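Side-chain contacts in putative exported protein (Burkholderia pseudomallei, PDB 4JGB), which is of unproven function but has a Rossmann-type NAD(P)H-binding fold and may act as an oxidoreductase on CH-NH groups: residues L111-A114 against Q118-D121; T152-A157 against V196-Q201. All coordinates share one frame; numbering follows the deposited sequence.

Interaction 1: L111-A114 against Q118-D121; sequences LEVA and QLVD
Leu111 and Leu119 are joined by a backbone hydrogen bond, from Leu119 N to Leu111 O at 2.8 Å, which is the one conventional hydrogen bond between 111-114 and 118-121. The donor lies almost in line with the carbonyl, at a C=O...N angle of 165°. The same oxygen also receives a CA-H...O contact from Gln118 CA at 3.3 Å, and Leu119 CB lies 3.7 Å from Leu111 O, giving this carbonyl a mixed polar and aliphatic surround. Beside it, Glu112 and Gln118 form an antiparallel non-hydrogen-bonded pair, with their CA atoms 4.3 Å apart and both side chains on one face of the two-stranded ribbon.

Apolar contact comes from Val113, whose CB is directed at 118-121. With CG1 anti to its own carbonyl carbon (chi1 -62°), this methyl reaches Leu119, 4.0 Å from the backbone N of Leu119 and 4.3 Å from Leu119 CD1, a light touch. The chain turns a corner at Val113, and Val113 and Ala114 both face Lys117 in a classic beta bulge.

The polar ends of Gln118 and Asp121 are engaged by helix 130-143: Gln118 OE1 accepts a hydrogen bond from Arg137 NE, and Asp121 OD2 forms a salt bridge with Arg137 NH2. One guanidinium thus ties both ends of 118-121 to that helix.

The hairpin is therefore held across its two arms mainly by backbone chemistry, one carbonyl gripping the point where the second arm leaves the ribbon and enters the 3-10 turn 119-121, while the polar side chains of 118-121 turn to Arg137 of the neighbouring helix.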
ATOM      1  N   LEU A 111      -7.236   9.009  -6.639  1.00 14.13           N
ATOM      2  CA  LEU A 111      -7.531   9.990  -5.599  1.00 14.29           C
ATOM      3  C   LEU A 111      -8.751  10.810  -6.051  1.00 15.60           C
ATOM      4  O   LEU A 111      -8.856  11.225  -7.216  1.00 16.07           O
ATOM      5  CB  LEU A 111      -6.321  10.883  -5.295  1.00 13.69           C
ATOM      6  CG  LEU A 111      -5.051  10.219  -4.715  1.00 12.98           C
ATOM      7  CD1 LEU A 111      -3.936  11.246  -4.617  1.00 12.89           C
ATOM      8  CD2 LEU A 111      -5.327   9.598  -3.344  1.00 12.63           C
ATOM      9  N   GLU A 112      -9.677  11.023  -5.136  1.00 16.52           N
ATOM     10  CA  GLU A 112     -10.922  11.696  -5.470  1.00 18.20           C
ATOM     11  C   GLU A 112     -10.727  13.201  -5.547  1.00 18.62           C
ATOM     12  O   GLU A 112     -10.221  13.794  -4.603  1.00 18.93           O
ATOM     13  CB  GLU A 112     -11.958  11.345  -4.413  1.00 19.56           C
ATOM     14  CG  GLU A 112     -13.286  12.023  -4.626  1.00 22.71           C
ATOM     15  CD  GLU A 112     -14.343  11.417  -3.752  1.00 24.21           C
ATOM     16  OE1 GLU A 112     -14.784  10.306  -4.058  1.00 25.21           O
ATOM     17  OE2 GLU A 112     -14.704  12.052  -2.744  1.00 26.99           O
ATOM     18  N   VAL A 113     -11.122  13.829  -6.656  1.00 19.68           N
ATOM     19  CA  VAL A 113     -10.963  15.288  -6.795  1.00 20.68           C
ATOM     20  C   VAL A 113     -12.266  16.034  -6.502  1.00 21.93           C
ATOM     21  O   VAL A 113     -12.241  17.214  -6.226  1.00 22.59           O
ATOM     22  CB  VAL A 113     -10.412  15.716  -8.185  1.00 21.30           C
ATOM     23  CG1 VAL A 113      -9.020  15.151  -8.422  1.00 20.03           C
ATOM     24  CG2 VAL A 113     -11.355  15.310  -9.321  1.00 22.29           C
ATOM     25  N   ALA A 114     -13.389  15.322  -6.587  1.00 22.59           N
ATOM     26  CA  ALA A 114     -14.748  15.821  -6.347  1.00 24.29           C
ATOM     27  C   ALA A 114     -15.585  14.557  -6.172  1.00 25.28           C
ATOM     28  O   ALA A 114     -15.178  13.504  -6.652  1.00 24.31           O
ATOM     29  CB  ALA A 114     -15.256  16.630  -7.543  1.00 24.85           C
ATOM     30  N   GLN A 118     -12.358  11.026  -9.956  1.00 18.67           N
ATOM     31  CA  GLN A 118     -10.990  10.651  -9.667  1.00 16.67           C
ATOM     32  C   GLN A 118      -9.944  11.397 -10.533  1.00 15.91           C
ATOM     33  O   GLN A 118     -10.231  11.816 -11.655  1.00 15.77           O
ATOM     34  CB  GLN A 118     -10.822   9.157  -9.847  1.00 16.58           C
ATOM     35  CG  GLN A 118     -11.530   8.328  -8.760  1.00 16.90           C
ATOM     36  CD  GLN A 118     -11.294   6.828  -8.908  1.00 17.25           C
ATOM     37  OE1 GLN A 118     -10.722   6.366  -9.914  1.00 17.38           O
ATOM     38  NE2 GLN A 118     -11.715   6.051  -7.887  1.00 17.23           N
ATOM     39  N   LEU A 119      -8.732  11.525  -9.988  1.00 14.06           N
ATOM     40  CA  LEU A 119      -7.641  12.190 -10.672  1.00 13.85           C
ATOM     41  C   LEU A 119      -7.385  11.664 -12.109  1.00 14.11           C
ATOM     42  O   LEU A 119      -7.145  12.450 -13.033  1.00 13.97           O
ATOM     43  CB  LEU A 119      -6.354  12.095  -9.833  1.00 12.86           C
ATOM     44  CG  LEU A 119      -5.127  12.864 -10.359  1.00 12.90           C
ATOM     45  CD1 LEU A 119      -5.363  14.355 -10.511  1.00 12.96           C
ATOM     46  CD2 LEU A 119      -3.927  12.573  -9.456  1.00 11.99           C
ATOM     47  N   VAL A 120      -7.431  10.341 -12.283  1.00 14.02           N
ATOM     48  CA  VAL A 120      -7.126   9.739 -13.599  1.00 14.81           C
ATOM     49  C   VAL A 120      -8.034  10.328 -14.682  1.00 15.94           C
ATOM     50  O   VAL A 120      -7.633  10.436 -15.848  1.00 16.40           O
ATOM     51  CB  VAL A 120      -7.276   8.203 -13.579  1.00 14.77           C
ATOM     52  CG1 VAL A 120      -8.708   7.801 -13.208  1.00 14.52           C
ATOM     53  CG2 VAL A 120      -6.874   7.594 -14.936  1.00 15.53           C
ATOM     54  N   ASP A 121      -9.238  10.757 -14.289  1.00 16.55           N
ATOM     55  CA  ASP A 121     -10.183  11.264 -15.289  1.00 18.46           C
ATOM     56  C   ASP A 121     -10.103  12.772 -15.513  1.00 18.72           C
ATOM     57  O   ASP A 121     -10.916  13.296 -16.275  1.00 19.29           O
ATOM     58  CB  ASP A 121     -11.620  10.838 -14.977  1.00 19.06           C
ATOM     59  CG  ASP A 121     -11.800   9.352 -15.094  1.00 19.90           C
ATOM     60  OD1 ASP A 121     -11.198   8.773 -16.041  1.00 21.02           O
ATOM     61  OD2 ASP A 121     -12.476   8.752 -14.224  1.00 19.53           O
TER

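Interaction 2: T152-A157 against V196-Q201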
ATOM      1  N   THR A 152      -6.919  -1.440   4.208  1.00 12.85           N
ATOM      2  CA  THR A 152      -6.708  -0.031   3.897  1.00 12.32           C
ATOM      3  C   THR A 152      -6.039   0.053   2.527  1.00 11.47           C
ATOM      4  O   THR A 152      -5.063  -0.655   2.256  1.00 11.48           O
ATOM      5  CB  THR A 152      -5.810   0.655   4.959  1.00 12.44           C
ATOM      6  OG1 THR A 152      -6.571   0.833   6.152  1.00 14.22           O
ATOM      7  CG2 THR A 152      -5.360   2.064   4.485  1.00 11.64           C
ATOM      8  N   PHE A 153      -6.571   0.901   1.654  1.00 11.51           N
ATOM      9  CA  PHE A 153      -6.014   1.048   0.323  1.00 11.71           C
ATOM     10  C   PHE A 153      -5.300   2.391   0.370  1.00 11.84           C
ATOM     11  O   PHE A 153      -5.953   3.436   0.328  1.00 12.46           O
ATOM     12  CB  PHE A 153      -7.167   1.026  -0.664  1.00 12.50           C
ATOM     13  CG  PHE A 153      -6.780   1.227  -2.107  1.00 12.82           C
ATOM     14  CD1 PHE A 153      -6.313   0.161  -2.882  1.00 12.96           C
ATOM     15  CD2 PHE A 153      -6.960   2.473  -2.718  1.00 13.13           C
ATOM     16  CE1 PHE A 153      -6.005   0.360  -4.228  1.00 13.83           C
ATOM     17  CE2 PHE A 153      -6.634   2.672  -4.060  1.00 13.47           C
ATOM     18  CZ  PHE A 153      -6.161   1.611  -4.816  1.00 13.48           C
ATOM     19  N   PHE A 154      -3.979   2.360   0.532  1.00 11.54           N
ATOM     20  CA  PHE A 154      -3.209   3.544   0.904  1.00 11.49           C
ATOM     21  C   PHE A 154      -2.478   4.125  -0.306  1.00 11.53           C
ATOM     22  O   PHE A 154      -1.357   3.727  -0.555  1.00 11.90           O
ATOM     23  CB  PHE A 154      -2.179   3.229   2.034  1.00 11.19           C
ATOM     24  CG  PHE A 154      -1.839   4.440   2.905  1.00 11.74           C
ATOM     25  CD1 PHE A 154      -1.323   5.613   2.337  1.00 11.44           C
ATOM     26  CD2 PHE A 154      -2.062   4.414   4.278  1.00 11.90           C
ATOM     27  CE1 PHE A 154      -1.072   6.729   3.105  1.00 12.10           C
ATOM     28  CE2 PHE A 154      -1.785   5.522   5.065  1.00 12.70           C
ATOM     29  CZ  PHE A 154      -1.283   6.684   4.483  1.00 12.93           C
ATOM     30  N   SER A 155      -3.098   5.057  -1.048  1.00 11.66           N
ATOM     31  CA  SER A 155      -2.477   5.629  -2.264  1.00 11.84           C
ATOM     32  C   SER A 155      -1.411   6.665  -1.969  1.00 11.36           C
ATOM     33  O   SER A 155      -1.614   7.517  -1.103  1.00 11.21           O
ATOM     34  CB  SER A 155      -3.519   6.286  -3.197  1.00 12.57           C
ATOM     35  OG  SER A 155      -4.506   5.329  -3.565  1.00 13.63           O
ATOM     36  N   PRO A 156      -0.281   6.592  -2.688  1.00 11.01           N
ATOM     37  CA  PRO A 156       0.737   7.627  -2.633  1.00 11.34           C
ATOM     38  C   PRO A 156       0.174   8.869  -3.273  1.00 11.75           C
ATOM     39  O   PRO A 156      -0.827   8.800  -4.011  1.00 11.09           O
ATOM     40  CB  PRO A 156       1.866   7.107  -3.586  1.00 11.48           C
ATOM     41  CG  PRO A 156       1.537   5.687  -3.887  1.00 11.79           C
ATOM     42  CD  PRO A 156       0.047   5.524  -3.652  1.00 11.27           C
ATOM     43  N   ALA A 157       0.822   9.992  -2.988  1.00 12.58           N
ATOM     44  CA  ALA A 157       0.562  11.224  -3.701  1.00 13.94           C
ATOM     45  C   ALA A 157       0.926  11.074  -5.186  1.00 14.41           C
ATOM     46  O   ALA A 157       1.614  10.124  -5.564  1.00 14.31           O
ATOM     47  CB  ALA A 157       1.374  12.341  -3.062  1.00 14.07           C
ATOM     48  N   VAL A 196       3.028   3.076   7.912  1.00  9.29           N
ATOM     49  CA  VAL A 196       3.245   2.335   9.160  1.00  9.57           C
ATOM     50  C   VAL A 196       2.412   2.934  10.328  1.00 10.31           C
ATOM     51  O   VAL A 196       1.942   2.189  11.195  1.00 10.58           O
ATOM     52  CB  VAL A 196       4.762   2.251   9.504  1.00  9.99           C
ATOM     53  CG1 VAL A 196       4.961   1.632  10.878  1.00 10.32           C
ATOM     54  CG2 VAL A 196       5.553   1.455   8.443  1.00  9.67           C
ATOM     55  N   ASP A 197       2.204   4.256  10.353  1.00 10.75           N
ATOM     56  CA  ASP A 197       1.302   4.870  11.381  1.00 11.90           C
ATOM     57  C   ASP A 197      -0.092   4.251  11.203  1.00 11.88           C
ATOM     58  O   ASP A 197      -0.795   3.960  12.175  1.00 12.76           O
ATOM     59  CB  ASP A 197       1.135   6.406  11.218  1.00 11.89           C
ATOM     60  CG  ASP A 197       2.331   7.223  11.700  1.00 12.69           C
ATOM     61  OD1 ASP A 197       3.223   6.736  12.418  1.00 12.86           O
ATOM     62  OD2 ASP A 197       2.348   8.418  11.357  1.00 12.81           O
ATOM     63  N   GLU A 198      -0.488   4.044   9.956  1.00 11.75           N
ATOM     64  CA  GLU A 198      -1.835   3.560   9.663  1.00 11.76           C
ATOM     65  C   GLU A 198      -1.991   2.105  10.068  1.00 11.74           C
ATOM     66  O   GLU A 198      -3.037   1.708  10.583  1.00 12.05           O
ATOM     67  CB  GLU A 198      -2.244   3.787   8.191  1.00 11.58           C
ATOM     68  CG  GLU A 198      -3.647   3.256   7.810  1.00 11.90           C
ATOM     69  CD  GLU A 198      -4.765   3.649   8.795  1.00 13.14           C
ATOM     70  OE1 GLU A 198      -4.606   4.665   9.518  1.00 13.07           O
ATOM     71  OE2 GLU A 198      -5.818   2.948   8.837  1.00 13.62           O
ATOM     72  N   ILE A 199      -0.939   1.322   9.842  1.00 11.61           N
ATOM     73  CA  ILE A 199      -0.846  -0.045  10.383  1.00 11.70           C
ATOM     74  C   ILE A 199      -1.092  -0.083  11.892  1.00 12.77           C
ATOM     75  O   ILE A 199      -1.817  -0.950  12.372  1.00 13.18           O
ATOM     76  CB  ILE A 199       0.509  -0.716  10.047  1.00 11.60           C
ATOM     77  CG1 ILE A 199       0.614  -0.965   8.527  1.00 10.62           C
ATOM     78  CG2 ILE A 199       0.688  -2.023  10.833  1.00 12.03           C
ATOM     79  CD1 ILE A 199       1.898  -1.637   8.092  1.00 10.52           C
ATOM     80  N   GLU A 200      -0.513   0.860  12.627  1.00 13.42           N
ATOM     81  CA  GLU A 200      -0.670   0.927  14.092  1.00 14.73           C
ATOM     82  C   GLU A 200      -2.015   1.523  14.501  1.00 15.08           C
ATOM     83  O   GLU A 200      -2.605   1.060  15.441  1.00 15.73           O
ATOM     84  CB  GLU A 200       0.424   1.790  14.716  1.00 15.71           C
ATOM     85  CG  GLU A 200       1.810   1.159  14.689  1.00 16.60           C
ATOM     86  CD  GLU A 200       2.908   2.190  14.868  1.00 17.77           C
ATOM     87  OE1 GLU A 200       2.592   3.367  15.166  1.00 17.69           O
ATOM     88  OE2 GLU A 200       4.091   1.819  14.688  1.00 18.16           O
ATOM     89  N   GLN A 201      -2.487   2.554  13.792  1.00 14.66           N
ATOM     90  CA  GLN A 201      -3.615   3.381  14.274  1.00 15.06           C
ATOM     91  C   GLN A 201      -4.988   3.009  13.752  1.00 14.74           C
ATOM     92  O   GLN A 201      -6.000   3.304  14.391  1.00 15.28           O
ATOM     93  CB  GLN A 201      -3.374   4.863  13.924  1.00 15.29           C
ATOM     94  CG  GLN A 201      -2.085   5.382  14.525  1.00 16.51           C
ATOM     95  CD  GLN A 201      -1.599   6.659  13.898  1.00 17.14           C
ATOM     96  OE1 GLN A 201      -2.133   7.127  12.891  1.00 16.80           O
ATOM     97  NE2 GLN A 201      -0.583   7.259  14.514  1.00 17.68           N
TER
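Phe154 and Glu198 meet with the aliphatic part of the glutamate against the rim of the ring. Glu198 CB comes in at the edge of the ring, in its plane, 3.6 Å from Phe154 CE2, and Glu198 CG lies 4.0 Å from the same carbon. The contact is therefore made edge-on by methylenes, and the ring and carboxylate planes are turned 47° apart. CG of Phe154 lies roughly anti to the backbone N (chi1 -153°), on a side chain whose CB already points at the helix; the ring also meets Tyr191 of that helix, the two planes nearly perpendicular.

Thr152, two residues back on the same side of the strand, lies across the outer part of the glutamate. Its CG2 methyl packs on Glu198 CG at 3.9 Å, while OG1 stands 3.5 Å from Glu198 OE2, and no hydrogen bond is made between them. The glutamate chain leaves the helix extended and then bends (chi2 48°), carrying its carboxylate round to the threonine hydroxyl.

Both polar ends find their partners nearby. Glu198 OE2 accepts the backbone N of Phe204 and makes a salt bridge with Arg101, and OE1 takes the N of Arg203; Thr152 OG1 hydrogen-bonds to Phe204 O and to Arg101 NH1. Arg101 thus bridges the two side chains, and its positive charge would be expected to stabilise the buried carboxylate as an anion.

The arrangement places helix 188-201 on one face of the mixed, mostly parallel sheet, over strand 150-155, which runs between strands 101-105 and 207-212; Glu198 fastens the turn that follows the helix. Such helix-on-sheet layering is characteristic of the Rossmann-type alpha/beta fold.

Interaction 1 lies at the surface and interaction 2 is buried: the centre of interaction 1 is about 18 Å from the centre of the chain, that of interaction 2 about 7 Å, and the two contact centres are about 19 Å apart. They nevertheless touch through Leu111, whose CD2 packs on Ser155 CB at 3.8 Å and whose CD1 lies 4.0 Å from Pro156 O. Leu111 thus connects the start of the peripheral hairpin with the chain at the C-terminal end of strand 150-155, while Thr152 and Phe154 meet helix 188-201. Along the chain the two contacts follow in series, and both belong to the Rossmann-type NAD(P)H-binding fold. No ligand or catalytic residue is identified at either contact, so both are best described as structural packing.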